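Local coordinates for alpha-L-arabinosidase (Xanthomonas axonopodis pv. citri, PDB 6D25), which probably hydrolyses terminal alpha-L-arabinofuranosyl side groups of arabinoxylans, including those on internal di-substituted xylose units, as a trimeric GH51 arabinofuranosidase, at residues A[219-222]-A[223-227]. Sequence-based numbering, arbitrary orientation.
Sequences FRRY and QTFVK
Q223 lays its aliphatic carbons over one face of the F219 ring, one helical turn back along the chain. CG sits 4.2 Å from the centroid of the F219 ring, 20° off the normal, a CH-pi contact displaced toward the rim, while CB meets ring atom CE1 of F219 at 3.8 Å. Glutamine suits the place because its methylenes can pack on a phenyl ring and its amide can still turn back to the helix. With CG held between backbone N and carbonyl carbon (chi1 69°) and the chain bent again at chi2, Q223 NE2 reaches R220 O at 3.2 Å, on a lone pair in the carbonyl plane. The hydroxyl of T224 donates to the same R220 O, OG1 to O 2.7 Å, so two side chains grip one carbonyl. Threonine fits because its short branch, with OG1 beside its own backbone N, brings a donor there.

Beyond the bond of Q223 N to F219 O (2.9 Å), F225 N bonds to Y222 O, three residues back, at 3.2 Å and from above the carbonyl plane. The F225 ring lies obliquely near R221 O, CD2 to O 3.2 Å, and T224 CG2 stands 4.0 Å above the F225 ring plane, over its centre. A flat nonpolar ring suits this methyl and P161 and A165; Y222, beside V156 and P161, suits burial because its OH hydrogen-bonds to A159 O.

Polar side chains suit the border with a second subunit: there R221 donates to G157 O, R220 to N209 O, T224 OG1 also bonds N209 ND2, and K227 NZ, a donor to T224 O, forms a salt bridge with E104. Helix 212-224 links parallel strands 196-199 and 235-238 in a beta-alpha-beta unit of the (beta/alpha)8 barrel; F219 packs against helix 246-256, and F225 against helix 161-172.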
loop_
_atom_site.group_PDB
_atom_site.type_symbol
_atom_site.label_atom_id
_atom_site.label_comp_id
_atom_site.label_asym_id
_atom_site.label_seq_id
_atom_site.Cartn_x
_atom_site.Cartn_y
_atom_site.Cartn_z
ATOM N N PHE A 219 0.542 -8.722 4.420
ATOM C CA PHE A 219 -0.308 -9.890 4.655
ATOM C C PHE A 219 -1.294 -9.598 5.802
ATOM O O PHE A 219 -2.494 -9.832 5.650
ATOM C CB PHE A 219 0.511 -11.162 4.951
ATOM C CG PHE A 219 -0.370 -12.274 5.455
ATOM C CD1 PHE A 219 -1.258 -12.926 4.621
ATOM C CD2 PHE A 219 -0.403 -12.568 6.805
ATOM C CE1 PHE A 219 -2.136 -13.877 5.120
ATOM C CE2 PHE A 219 -1.268 -13.535 7.309
ATOM C CZ PHE A 219 -2.154 -14.156 6.461
ATOM N N ARG A 220 -0.783 -9.140 6.931
ATOM C CA ARG A 220 -1.653 -8.844 8.080
ATOM C C ARG A 220 -2.805 -7.903 7.679
ATOM O O ARG A 220 -3.962 -8.098 8.101
ATOM C CB ARG A 220 -0.828 -8.254 9.228
ATOM C CG ARG A 220 -0.013 -9.317 9.962
ATOM C CD ARG A 220 0.978 -8.748 10.915
ATOM N NE ARG A 220 0.367 -7.933 11.957
ATOM C CZ ARG A 220 0.917 -7.649 13.107
ATOM N NH1 ARG A 220 2.155 -8.102 13.389
ATOM N NH2 ARG A 220 0.258 -6.810 13.916
ATOM N N ARG A 221 -2.492 -6.866 6.897
ATOM C CA ARG A 221 -3.477 -5.898 6.461
ATOM C C ARG A 221 -4.455 -6.544 5.482
ATOM O O ARG A 221 -5.690 -6.450 5.677
ATOM C CB ARG A 221 -2.809 -4.701 5.797
ATOM C CG ARG A 221 -3.741 -3.656 5.212
ATOM C CD ARG A 221 -2.911 -2.540 4.645
ATOM N NE ARG A 221 -3.694 -1.416 4.164
ATOM C CZ ARG A 221 -3.176 -0.327 3.611
ATOM N NH1 ARG A 221 -1.862 -0.248 3.344
ATOM N NH2 ARG A 221 -3.995 0.673 3.303
ATOM N N TYR A 222 -3.973 -7.167 4.414
ATOM C CA TYR A 222 -4.872 -7.628 3.371
ATOM C C TYR A 222 -5.761 -8.788 3.873
ATOM O O TYR A 222 -6.953 -8.880 3.481
ATOM C CB TYR A 222 -4.107 -8.069 2.124
ATOM C CG TYR A 222 -3.711 -6.955 1.191
ATOM C CD1 TYR A 222 -2.818 -5.975 1.584
ATOM C CD2 TYR A 222 -4.295 -6.826 -0.068
ATOM C CE1 TYR A 222 -2.478 -4.931 0.745
ATOM C CE2 TYR A 222 -3.963 -5.797 -0.917
ATOM C CZ TYR A 222 -3.051 -4.838 -0.512
ATOM O OH TYR A 222 -2.701 -3.786 -1.344
ATOM N N GLN A 223 -5.234 -9.642 4.737
ATOM C CA GLN A 223 -6.026 -10.780 5.218
ATOM C C GLN A 223 -7.210 -10.271 6.056
ATOM O O GLN A 223 -8.246 -10.928 6.088
ATOM C CB GLN A 223 -5.202 -11.821 5.993
ATOM C CG GLN A 223 -4.699 -11.360 7.349
ATOM C CD GLN A 223 -5.733 -11.401 8.459
ATOM O OE1 GLN A 223 -6.582 -12.290 8.459
ATOM N NE2 GLN A 223 -5.654 -10.455 9.395
ATOM N N THR A 224 -7.050 -9.108 6.693
ATOM C CA THR A 224 -8.084 -8.542 7.557
ATOM C C THR A 224 -9.415 -8.452 6.777
ATOM O O THR A 224 -10.497 -8.667 7.365
ATOM C CB THR A 224 -7.671 -7.160 8.062
ATOM O OG1 THR A 224 -6.455 -7.213 8.803
ATOM C CG2 THR A 224 -8.742 -6.526 8.935
ATOM N N PHE A 225 -9.347 -8.104 5.499
ATOM C CA PHE A 225 -10.513 -7.730 4.767
ATOM C C PHE A 225 -11.083 -8.907 3.965
ATOM O O PHE A 225 -12.129 -8.740 3.328
ATOM C CB PHE A 225 -10.223 -6.506 3.898
ATOM C CG PHE A 225 -9.749 -5.353 4.732
ATOM C CD1 PHE A 225 -10.629 -4.712 5.592
ATOM C CD2 PHE A 225 -8.418 -5.000 4.764
ATOM C CE1 PHE A 225 -10.189 -3.699 6.431
ATOM C CE2 PHE A 225 -7.979 -3.982 5.594
ATOM C CZ PHE A 225 -8.855 -3.337 6.436
ATOM N N VAL A 226 -10.491 -10.070 4.070
ATOM C CA VAL A 226 -11.115 -11.280 3.556
ATOM C C VAL A 226 -11.860 -11.959 4.705
ATOM O O VAL A 226 -11.268 -12.626 5.534
ATOM C CB VAL A 226 -10.078 -12.220 2.929
ATOM C CG1 VAL A 226 -10.716 -13.493 2.413
ATOM C CG2 VAL A 226 -9.321 -11.543 1.815
ATOM N N LYS A 227 -13.143 -11.795 4.719
ATOM C CA LYS A 227 -13.967 -12.224 5.840
ATOM C C LYS A 227 -14.869 -13.383 5.401
ATOM O O LYS A 227 -15.334 -13.440 4.250
ATOM C CB LYS A 227 -14.778 -11.017 6.318
ATOM C CG LYS A 227 -13.941 -9.985 7.077
ATOM C CD LYS A 227 -14.764 -8.934 7.741
ATOM C CE LYS A 227 -13.985 -8.068 8.716
ATOM N NZ LYS A 227 -12.952 -7.284 8.009
#